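Local coordinates for protein polyketide synthase PksL (Bacillus subtilis, PDB 5E1V) that probably dehydrates beta-hydroxyacyl intermediates in bacillaene synthesis, as the monomeric dehydratase domain of a trans-AT polyketide synthase split module, at residues His21-Gln26 against Gln212-Pro217; Arg55-Tyr60 against Leu218-Phe223; Leu248-Leu253 against Leu266-Ser271. One frame throughout, in Å; residues are numbered along the deposited sequence.

Contacts 1 and 2 both use strand 215-225 of a double hotdog fold. Contact 3 pairs strand 262-273, which lies next to 215-225, with 248-256, one strand further on. Contact 2 joins strand 53-59 of the first half to 215-225 of the second, by backbone bonds with mostly partly exposed side chains. Contact 3 lies within the second half and is the more buried, with seven of twelve touching residues buried and bonds along both strands. Contact 1 differs in kind. A turn meets the start of 215-225 through methyl groups, one tyrosine hydroxyl and a water. Contacts 2 and 3 have centres about 9 Å apart; that of contact 1 is 17 to 18 Å from both.

Contact 1: His21-Gln26 against Gln212-Pro217; sequences HVVYGQ and QRLYLP
One face of the Tyr24 ring is covered by a methyl group of Leu214. Leu214 CD1 sits 4.1 Å from the centroid of the Tyr24 ring and 22° off its normal. This is a CH-pi contact, displaced toward the rim on the CE2 and CZ side. The phenol end of the ring meets the backbone of residues 213 and 214. The other aromatic ring of 21-26, that of His21, packs edge-to-face with His152, and its ND1 bonds to Val28 O. Residues 21-26 open the HxxxGxxxxP signature of polyketide synthase dehydratases, which have a double hotdog fold. His21 and Gly25 are its first two fixed positions. Val23 to Gln26 form a type I' turn between strands 21-23 and 26-29. Its two middle residues, Tyr24 and Gly25, both have positive phi. Val23 N to Gln26 O, at 2.8 Å, and the return bond from Gln26 N close it.

The turn meets the chain where it enters strand 215-225. Tyr24 and Leu214 reach toward each other tip to tip. Just before the tip of the turn, Val23 CG1 is anti to its own backbone N. It touches Leu214 CD1 at 3.9 Å and Leu216 CD2 at 4.2 Å. Leu214 CD1 therefore lies against both Val23 and the Tyr24 ring. Leu150 of the neighbouring strand 150-152 adds to this apolar cluster. Arg213 turns its charged end away, to a salt bridge with Glu211.

Two bonds hold the Tyr24 hydroxyl. It accepts a nearly straight bond from Leu214 N, 3.0 Å from Tyr24 OH, with 166° at the hydrogen. It also donates to water 1, and that water donates in turn to Gln212 O over a short 2.5 Å.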
loop_
_atom_site.group_PDB
_atom_site.type_symbol
_atom_site.label_atom_id
_atom_site.label_comp_id
_atom_site.label_asym_id
_atom_site.label_seq_id
_atom_site.Cartn_x
_atom_site.Cartn_y
_atom_site.Cartn_z
ATOM N N HIS A 21 -1.344 10.998 -7.594
ATOM C CA HIS A 21 -0.270 10.041 -7.669
ATOM C C HIS A 21 0.089 9.820 -9.095
ATOM O O HIS A 21 -0.638 9.167 -9.828
ATOM C CB HIS A 21 -0.692 8.709 -7.004
ATOM C CG HIS A 21 0.414 7.709 -6.915
ATOM N ND1 HIS A 21 0.489 6.628 -7.746
ATOM C CD2 HIS A 21 1.488 7.622 -6.086
ATOM C CE1 HIS A 21 1.534 5.878 -7.406
ATOM N NE2 HIS A 21 2.167 6.473 -6.414
ATOM N N VAL A 22 1.237 10.395 -9.496
ATOM C CA VAL A 22 1.630 10.472 -10.918
ATOM C C VAL A 22 2.951 9.781 -11.073
ATOM O O VAL A 22 3.909 10.121 -10.393
ATOM C CB VAL A 22 1.773 11.939 -11.407
ATOM C CG1 VAL A 22 2.154 11.990 -12.889
ATOM C CG2 VAL A 22 0.480 12.719 -11.217
ATOM N N VAL A 23 3.020 8.873 -12.024
ATOM C CA VAL A 23 4.202 8.044 -12.280
ATOM C C VAL A 23 4.623 8.106 -13.770
ATOM O O VAL A 23 3.896 7.658 -14.670
ATOM C CB VAL A 23 3.903 6.558 -11.955
ATOM C CG1 VAL A 23 5.060 5.621 -12.316
ATOM C CG2 VAL A 23 3.467 6.376 -10.488
ATOM N N TYR A 24 5.806 8.638 -14.029
ATOM C CA TYR A 24 6.259 8.924 -15.418
ATOM C C TYR A 24 5.140 9.646 -16.190
ATOM O O TYR A 24 4.716 9.215 -17.244
ATOM C CB TYR A 24 6.696 7.637 -16.120
ATOM C CG TYR A 24 7.918 7.026 -15.543
ATOM C CD1 TYR A 24 9.088 7.752 -15.427
ATOM C CD2 TYR A 24 7.927 5.722 -15.104
ATOM C CE1 TYR A 24 10.227 7.202 -14.881
ATOM C CE2 TYR A 24 9.074 5.163 -14.575
ATOM C CZ TYR A 24 10.231 5.913 -14.469
ATOM O OH TYR A 24 11.378 5.369 -13.900
ATOM N N GLY A 25 4.677 10.736 -15.589
ATOM C CA GLY A 25 3.523 11.498 -16.002
ATOM C C GLY A 25 2.143 10.869 -16.191
ATOM O O GLY A 25 1.256 11.514 -16.731
ATOM N N GLN A 26 1.897 9.651 -15.734
ATOM C CA GLN A 26 0.530 9.087 -15.825
ATOM C C GLN A 26 -0.095 8.956 -14.435
ATOM O O GLN A 26 0.601 8.614 -13.489
ATOM C CB GLN A 26 0.591 7.686 -16.450
ATOM C CG GLN A 26 1.516 7.651 -17.654
ATOM C CD GLN A 26 1.327 6.418 -18.533
ATOM O OE1 GLN A 26 2.310 5.864 -19.055
ATOM N NE2 GLN A 26 0.079 5.989 -18.721
ATOM N N GLN A 212 18.127 5.128 -10.967
ATOM C CA GLN A 212 17.026 6.098 -10.868
ATOM C C GLN A 212 15.647 5.644 -11.430
ATOM O O GLN A 212 14.687 6.397 -11.264
ATOM C CB GLN A 212 17.367 7.489 -11.480
ATOM C CG GLN A 212 18.639 8.184 -11.025
ATOM C CD GLN A 212 18.557 8.898 -9.660
ATOM O OE1 GLN A 212 17.895 9.930 -9.518
ATOM N NE2 GLN A 212 19.302 8.396 -8.675
ATOM N N ARG A 213 15.549 4.496 -12.105
ATOM C CA ARG A 213 14.256 4.003 -12.604
ATOM C C ARG A 213 13.456 3.568 -11.402
ATOM O O ARG A 213 14.016 2.945 -10.509
ATOM C CB ARG A 213 14.365 2.759 -13.474
ATOM C CG ARG A 213 14.360 2.979 -14.972
ATOM C CD ARG A 213 15.759 3.133 -15.477
ATOM N NE ARG A 213 16.687 2.107 -14.991
ATOM C CZ ARG A 213 17.095 1.024 -15.662
ATOM N NH1 ARG A 213 16.682 0.774 -16.897
ATOM N NH2 ARG A 213 17.952 0.182 -15.084
ATOM N N LEU A 214 12.156 3.845 -11.403
ATOM C CA LEU A 214 11.313 3.498 -10.270
ATOM C C LEU A 214 11.069 2.006 -10.144
ATOM O O LEU A 214 11.098 1.271 -11.144
ATOM C CB LEU A 214 9.960 4.217 -10.435
ATOM C CG LEU A 214 10.005 5.737 -10.527
ATOM C CD1 LEU A 214 8.647 6.313 -10.930
ATOM C CD2 LEU A 214 10.485 6.349 -9.221
ATOM N N TYR A 215 10.771 1.541 -8.927
ATOM C CA TYR A 215 10.331 0.173 -8.727
ATOM C C TYR A 215 8.849 0.225 -8.281
ATOM O O TYR A 215 8.592 0.772 -7.224
ATOM C CB TYR A 215 11.108 -0.526 -7.608
ATOM C CG TYR A 215 12.580 -0.650 -7.847
ATOM C CD1 TYR A 215 13.142 -1.880 -8.218
ATOM C CD2 TYR A 215 13.413 0.459 -7.705
ATOM C CE1 TYR A 215 14.507 -2.005 -8.469
ATOM C CE2 TYR A 215 14.767 0.351 -7.950
ATOM C CZ TYR A 215 15.307 -0.885 -8.330
ATOM O OH TYR A 215 16.669 -1.004 -8.559
ATOM N N LEU A 216 7.951 -0.385 -9.043
ATOM C CA LEU A 216 6.495 -0.384 -8.727
ATOM C C LEU A 216 6.100 -1.686 -8.067
ATOM O O LEU A 216 6.782 -2.724 -8.247
ATOM C CB LEU A 216 5.703 -0.199 -9.997
ATOM C CG LEU A 216 5.885 1.200 -10.616
ATOM C CD1 LEU A 216 5.019 1.280 -11.862
ATOM C CD2 LEU A 216 5.600 2.369 -9.674
ATOM N N PRO A 217 5.013 -1.658 -7.290
ATOM C CA PRO A 217 4.576 -2.898 -6.692
ATOM C C PRO A 217 4.253 -4.017 -7.684
ATOM O O PRO A 217 3.740 -3.789 -8.801
ATOM C CB PRO A 217 3.315 -2.473 -5.913
ATOM C CG PRO A 217 3.658 -1.093 -5.419
ATOM C CD PRO A 217 4.313 -0.492 -6.671
HETATM O O HOH W 1 12.863 7.547 -12.455
#

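Contact 2: Arg55-Tyr60 against Leu218-Phe223; sequences RNLSIY and LFYESF
Phe219 leans its ring along the backbone of strand 53-59. CG is anti to the backbone N (chi1 -176°), which brings the ring toward that strand. Phe219 CB starts beside the carbonyl oxygen of Leu57, 3.8 Å from Leu57 O. Further out, Phe219 CD1 comes within 3.3 Å of Leu57 O. Ser58 OG lies at the ring edge, in its plane, 3.6 Å from Phe219 CD1. Phe219 CE1 passes 3.7 Å from Asn56 CA. At the tip, CZ lies near the same CA, and the Asn56 amide plane is only 17° from that of the ring.

The two strands run antiparallel, and they join the two hotdog halves of the dehydratase fold. Leu57 and Tyr220 form a hydrogen-bonded pair. Tyr220 N gives a good bond to Leu57 O at 3.0 Å, while the return bond from Leu57 N to Tyr220 O is weak. Asn56 and Leu57 both face Tyr220, a G1 beta bulge with positive phi at Asn56. Asn56 N bonds to Glu221 O from above the carbonyl plane. Near the other end, Ile59 N reaches Leu218 O at 2.9 Å in an almost straight bond (174°).

Leu57 and Tyr220 occupy the face away from Phe219 and Ser58. Leu57 CD2 lies over one face of the Tyr220 ring, 3.7 Å from Tyr220 CE2. Helix 34-44 covers Leu57 through Tyr34 and Ile38, and Tyr220 OH bonds to Gly31 O.

The hydrogen bonds between 55-60 and 218-223 thus all come from the main chain. The side chains add apolar cover on the helix side. Between the strands, Leu57 O takes the Tyr220 N-H, with Phe219 CD1 nearby, so this carbonyl is probably shielded from solvent.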
loop_
_atom_site.group_PDB
_atom_site.type_symbol
_atom_site.label_atom_id
_atom_site.label_comp_id
_atom_site.label_asym_id
_atom_site.label_seq_id
_atom_site.Cartn_x
_atom_site.Cartn_y
_atom_site.Cartn_z
ATOM N N ARG A 55 -3.240 -12.922 1.232
ATOM C CA ARG A 55 -2.031 -13.591 0.762
ATOM C C ARG A 55 -1.820 -13.588 -0.720
ATOM O O ARG A 55 -2.772 -13.647 -1.467
ATOM C CB ARG A 55 -2.001 -15.074 1.218
ATOM C CG ARG A 55 -2.007 -15.330 2.716
ATOM C CD ARG A 55 -2.030 -16.828 2.985
ATOM N NE ARG A 55 -0.696 -17.419 2.961
ATOM C CZ ARG A 55 -0.440 -18.695 3.255
ATOM N NH1 ARG A 55 -1.435 -19.533 3.588
ATOM N NH2 ARG A 55 0.819 -19.136 3.244
ATOM N N ASN A 56 -0.546 -13.554 -1.116
ATOM C CA ASN A 56 -0.075 -13.770 -2.483
ATOM C C ASN A 56 -0.793 -12.870 -3.455
ATOM O O ASN A 56 -1.428 -13.358 -4.359
ATOM C CB ASN A 56 -0.283 -15.254 -2.860
ATOM C CG ASN A 56 0.546 -16.176 -1.955
ATOM O OD1 ASN A 56 1.541 -15.744 -1.271
ATOM N ND2 ASN A 56 0.099 -17.391 -1.847
ATOM N N LEU A 57 -0.819 -11.572 -3.146
ATOM C CA LEU A 57 -1.344 -10.574 -4.071
ATOM C C LEU A 57 -0.369 -10.306 -5.157
ATOM O O LEU A 57 0.791 -10.009 -4.895
ATOM C CB LEU A 57 -1.653 -9.217 -3.317
ATOM C CG LEU A 57 -2.465 -8.258 -4.137
ATOM C CD1 LEU A 57 -3.580 -7.420 -3.447
ATOM C CD2 LEU A 57 -1.474 -7.265 -4.843
ATOM N N SER A 58 -0.808 -10.418 -6.408
ATOM C CA SER A 58 -0.017 -10.067 -7.548
ATOM C C SER A 58 -0.637 -8.970 -8.346
ATOM O O SER A 58 -1.777 -9.055 -8.636
ATOM C CB SER A 58 0.075 -11.271 -8.506
ATOM O OG SER A 58 0.926 -12.140 -7.942
ATOM N N ILE A 59 0.187 -8.009 -8.709
ATOM C CA ILE A 59 -0.128 -6.927 -9.658
ATOM C C ILE A 59 0.422 -7.249 -11.021
ATOM O O ILE A 59 1.615 -7.442 -11.179
ATOM C CB ILE A 59 0.292 -5.584 -9.117
ATOM C CG1 ILE A 59 -0.403 -5.357 -7.753
ATOM C CG2 ILE A 59 -0.001 -4.419 -10.080
ATOM C CD1 ILE A 59 0.096 -4.057 -7.136
ATOM N N TYR A 60 -0.480 -7.295 -11.985
ATOM C CA TYR A 60 -0.192 -7.660 -13.400
ATOM C C TYR A 60 0.155 -6.426 -14.201
ATOM O O TYR A 60 1.023 -6.485 -15.036
ATOM C CB TYR A 60 -1.338 -8.453 -14.021
ATOM C CG TYR A 60 -1.362 -9.768 -13.382
ATOM C CD1 TYR A 60 -0.564 -10.793 -13.889
ATOM C CD2 TYR A 60 -1.989 -9.952 -12.165
ATOM C CE1 TYR A 60 -0.475 -11.974 -13.234
ATOM C CE2 TYR A 60 -1.940 -11.135 -11.539
ATOM C CZ TYR A 60 -1.142 -12.129 -12.058
ATOM O OH TYR A 60 -1.060 -13.285 -11.363
ATOM N N LEU A 218 4.637 -5.208 -7.251
ATOM C CA LEU A 218 4.492 -6.440 -8.001
ATOM C C LEU A 218 3.751 -7.511 -7.177
ATOM O O LEU A 218 2.879 -8.134 -7.686
ATOM C CB LEU A 218 5.856 -6.995 -8.360
ATOM C CG LEU A 218 5.763 -8.381 -9.072
ATOM C CD1 LEU A 218 5.104 -8.321 -10.451
ATOM C CD2 LEU A 218 7.099 -9.148 -9.152
ATOM N N PHE A 219 4.179 -7.728 -5.964
ATOM C CA PHE A 219 3.739 -8.850 -5.107
ATOM C C PHE A 219 3.831 -8.596 -3.594
ATOM O O PHE A 219 4.847 -8.077 -3.099
ATOM C CB PHE A 219 4.586 -10.108 -5.452
ATOM C CG PHE A 219 4.195 -11.373 -4.721
ATOM C CD1 PHE A 219 3.238 -12.224 -5.215
ATOM C CD2 PHE A 219 4.941 -11.793 -3.634
ATOM C CE1 PHE A 219 2.933 -13.423 -4.560
ATOM C CE2 PHE A 219 4.654 -12.976 -2.980
ATOM C CZ PHE A 219 3.620 -13.782 -3.402
ATOM N N TYR A 220 2.790 -9.071 -2.852
ATOM C CA TYR A 220 2.721 -9.060 -1.419
ATOM C C TYR A 220 2.589 -10.493 -1.010
ATOM O O TYR A 220 1.634 -11.108 -1.395
ATOM C CB TYR A 220 1.480 -8.278 -0.793
ATOM C CG TYR A 220 1.181 -6.925 -1.380
ATOM C CD1 TYR A 220 2.194 -6.207 -1.978
ATOM C CD2 TYR A 220 -0.150 -6.360 -1.379
ATOM C CE1 TYR A 220 1.975 -4.992 -2.596
ATOM C CE2 TYR A 220 -0.373 -5.136 -2.045
ATOM C CZ TYR A 220 0.698 -4.462 -2.632
ATOM O OH TYR A 220 0.667 -3.240 -3.319
ATOM N N GLU A 221 3.477 -11.004 -0.156
ATOM C CA GLU A 221 3.350 -12.370 0.349
ATOM C C GLU A 221 2.115 -12.498 1.278
ATOM O O GLU A 221 1.216 -13.371 1.136
ATOM C CB GLU A 221 4.632 -12.796 1.093
ATOM C CG GLU A 221 4.466 -14.191 1.661
ATOM C CD GLU A 221 5.764 -14.793 2.129
ATOM O OE1 GLU A 221 6.773 -14.667 1.417
ATOM O OE2 GLU A 221 5.751 -15.377 3.227
ATOM N N SER A 222 2.035 -11.550 2.202
ATOM C CA SER A 222 0.922 -11.488 3.157
ATOM C C SER A 222 0.736 -10.127 3.801
ATOM O O SER A 222 1.665 -9.322 3.937
ATOM C CB SER A 222 1.096 -12.481 4.326
ATOM O OG SER A 222 2.293 -12.315 4.928
ATOM N N PHE A 223 -0.494 -9.945 4.222
ATOM C CA PHE A 223 -0.900 -8.843 5.021
ATOM C C PHE A 223 -1.821 -9.367 6.058
ATOM O O PHE A 223 -2.759 -10.098 5.774
ATOM C CB PHE A 223 -1.632 -7.731 4.205
ATOM C CG PHE A 223 -1.929 -6.553 5.029
ATOM C CD1 PHE A 223 -0.959 -5.652 5.300
ATOM C CD2 PHE A 223 -3.131 -6.371 5.551
ATOM C CE1 PHE A 223 -1.214 -4.498 6.051
ATOM C CE2 PHE A 223 -3.436 -5.254 6.296
ATOM C CZ PHE A 223 -2.459 -4.328 6.566
#

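Contact 3: Leu248-Leu253 against Leu266-Ser271; sequences LIYVTL and LKNFTS
The tight part of this contact is the face of Val251, Leu253, Leu266 and Phe269. Val251 CG2 takes the crowded position between the backbone N and the carbonyl carbon. This brings it 3.7 Å from Phe269 CD2, with the two side chains lying alongside. Leu253 CD1 crosses to the same ring atom, 4.0 Å from Phe269 CD2, and also lies 4.1 Å from Leu266 CD2. Helix 190-203 covers Val251 and Leu253 through Ala200.

The strands form an antiparallel beta hairpin in the second hotdog half. Between Val251 and Leu253 the register slips by one residue, a beta bulge with positive phi at Asn268. The backbone bond from Phe269 N to Val251 O is weak there. A side chain also bonds here: Thr252 OG1 accepts from Asn268 N at 3.0 Å, almost straight (176°). Regular paired bonds resume at Leu253 with Leu266, and hold at Ile249 with Ser271.

The looser face carries Tyr250, Thr252 and Lys267, all partly exposed. Lys267 points away; of its side chain, CG comes nearest Thr252 OG1. Thr270 is the buried residue of this face. Tyr250 runs beside it, and Thr270 CG2 sits over one ring face, 4.2 Å from the Tyr250 centroid. Arg243 of strand 232-245 makes a cation-pi contact with this ring and bonds to Asn268 OD1. Thr270 OG1 turns back to donate to Asn268 O at 3.2 Å.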
loop_
_atom_site.group_PDB
_atom_site.type_symbol
_atom_site.label_atom_id
_atom_site.label_comp_id
_atom_site.label_asym_id
_atom_site.label_seq_id
_atom_site.Cartn_x
_atom_site.Cartn_y
_atom_site.Cartn_z
ATOM N N LEU A 248 14.396 -6.766 -8.874
ATOM C CA LEU A 248 13.398 -6.881 -7.778
ATOM C C LEU A 248 13.910 -6.481 -6.449
ATOM O O LEU A 248 15.045 -6.848 -6.084
ATOM C CB LEU A 248 12.908 -8.308 -7.624
ATOM C CG LEU A 248 12.331 -8.854 -8.904
ATOM C CD1 LEU A 248 12.152 -10.353 -8.797
ATOM C CD2 LEU A 248 11.014 -8.184 -9.316
ATOM N N ILE A 249 13.077 -5.738 -5.700
ATOM C CA ILE A 249 13.382 -5.337 -4.324
ATOM C C ILE A 249 12.298 -5.913 -3.449
ATOM O O ILE A 249 11.157 -6.110 -3.936
ATOM C CB ILE A 249 13.489 -3.815 -4.119
ATOM C CG1 ILE A 249 12.192 -3.076 -4.516
ATOM C CG2 ILE A 249 14.650 -3.259 -4.942
ATOM C CD1 ILE A 249 12.046 -1.697 -3.907
ATOM N N TYR A 250 12.675 -6.190 -2.194
ATOM C CA TYR A 250 11.842 -6.847 -1.205
ATOM C C TYR A 250 12.011 -6.128 0.092
ATOM O O TYR A 250 13.121 -5.724 0.444
ATOM C CB TYR A 250 12.285 -8.310 -0.969
ATOM C CG TYR A 250 12.397 -9.206 -2.192
ATOM C CD1 TYR A 250 13.497 -9.110 -3.057
ATOM C CD2 TYR A 250 11.455 -10.189 -2.457
ATOM C CE1 TYR A 250 13.598 -9.928 -4.171
ATOM C CE2 TYR A 250 11.568 -11.025 -3.557
ATOM C CZ TYR A 250 12.660 -10.881 -4.397
ATOM O OH TYR A 250 12.794 -11.698 -5.458
ATOM N N VAL A 251 10.917 -5.921 0.825
ATOM C CA VAL A 251 10.970 -5.325 2.127
ATOM C C VAL A 251 9.805 -5.906 2.942
ATOM O O VAL A 251 8.876 -6.442 2.379
ATOM C CB VAL A 251 10.761 -3.806 2.102
ATOM C CG1 VAL A 251 11.871 -3.146 1.316
ATOM C CG2 VAL A 251 9.435 -3.460 1.420
ATOM N N THR A 252 9.873 -5.779 4.255
ATOM C CA THR A 252 8.803 -6.241 5.123
ATOM C C THR A 252 8.450 -5.007 5.958
ATOM O O THR A 252 9.307 -4.397 6.588
ATOM C CB THR A 252 9.137 -7.508 5.970
ATOM O OG1 THR A 252 9.010 -8.702 5.186
ATOM C CG2 THR A 252 8.081 -7.639 7.102
ATOM N N LEU A 253 7.165 -4.610 5.915
ATOM C CA LEU A 253 6.689 -3.409 6.595
ATOM C C LEU A 253 5.954 -3.785 7.874
ATOM O O LEU A 253 5.012 -4.559 7.832
ATOM C CB LEU A 253 5.726 -2.577 5.651
ATOM C CG LEU A 253 6.218 -2.062 4.294
ATOM C CD1 LEU A 253 5.124 -1.298 3.479
ATOM C CD2 LEU A 253 7.541 -1.277 4.401
ATOM N N LEU A 266 2.988 -6.151 6.547
ATOM C CA LEU A 266 3.040 -6.548 5.121
ATOM C C LEU A 266 4.304 -7.293 4.875
ATOM O O LEU A 266 5.382 -6.667 4.801
ATOM C CB LEU A 266 2.994 -5.328 4.171
ATOM C CG LEU A 266 2.738 -5.553 2.700
ATOM C CD1 LEU A 266 1.408 -6.159 2.372
ATOM C CD2 LEU A 266 2.827 -4.276 1.960
ATOM N N LYS A 267 4.203 -8.603 4.740
ATOM C CA LYS A 267 5.458 -9.408 4.571
ATOM C C LYS A 267 5.907 -9.577 3.127
ATOM O O LYS A 267 5.122 -9.914 2.245
ATOM C CB LYS A 267 5.245 -10.745 5.290
ATOM C CG LYS A 267 6.425 -11.724 5.330
ATOM C CD LYS A 267 6.096 -12.818 6.374
ATOM C CE LYS A 267 7.138 -13.951 6.393
ATOM N NZ LYS A 267 8.516 -13.397 6.292
ATOM N N ASN A 268 7.207 -9.344 2.855
ATOM C CA ASN A 268 7.793 -9.444 1.492
ATOM C C ASN A 268 7.015 -8.674 0.432
ATOM O O ASN A 268 6.564 -9.194 -0.548
ATOM C CB ASN A 268 8.046 -10.885 1.121
ATOM C CG ASN A 268 9.358 -11.375 1.732
ATOM O OD1 ASN A 268 10.392 -10.735 1.539
ATOM N ND2 ASN A 268 9.311 -12.443 2.494
ATOM N N PHE A 269 6.854 -7.403 0.729
ATOM C CA PHE A 269 6.432 -6.417 -0.272
ATOM C C PHE A 269 7.547 -6.335 -1.332
ATOM O O PHE A 269 8.641 -5.790 -1.079
ATOM C CB PHE A 269 6.150 -5.096 0.386
ATOM C CG PHE A 269 5.952 -3.953 -0.558
ATOM C CD1 PHE A 269 5.485 -4.153 -1.808
ATOM C CD2 PHE A 269 6.239 -2.661 -0.166
ATOM C CE1 PHE A 269 5.313 -3.100 -2.684
ATOM C CE2 PHE A 269 6.116 -1.610 -1.051
ATOM C CZ PHE A 269 5.635 -1.840 -2.326
ATOM N N THR A 270 7.220 -6.890 -2.496
ATOM C CA THR A 270 8.118 -7.007 -3.673
ATOM C C THR A 270 7.674 -6.010 -4.757
ATOM O O THR A 270 6.489 -6.005 -5.209
ATOM C CB THR A 270 8.035 -8.390 -4.343
ATOM O OG1 THR A 270 8.109 -9.451 -3.354
ATOM C CG2 THR A 270 9.161 -8.538 -5.376
ATOM N N SER A 271 8.648 -5.243 -5.257
ATOM C CA SER A 271 8.466 -4.313 -6.348
ATOM C C SER A 271 9.492 -4.580 -7.458
ATOM O O SER A 271 10.526 -5.223 -7.234
ATOM C CB SER A 271 8.675 -2.883 -5.803
ATOM O OG SER A 271 7.745 -2.596 -4.772
#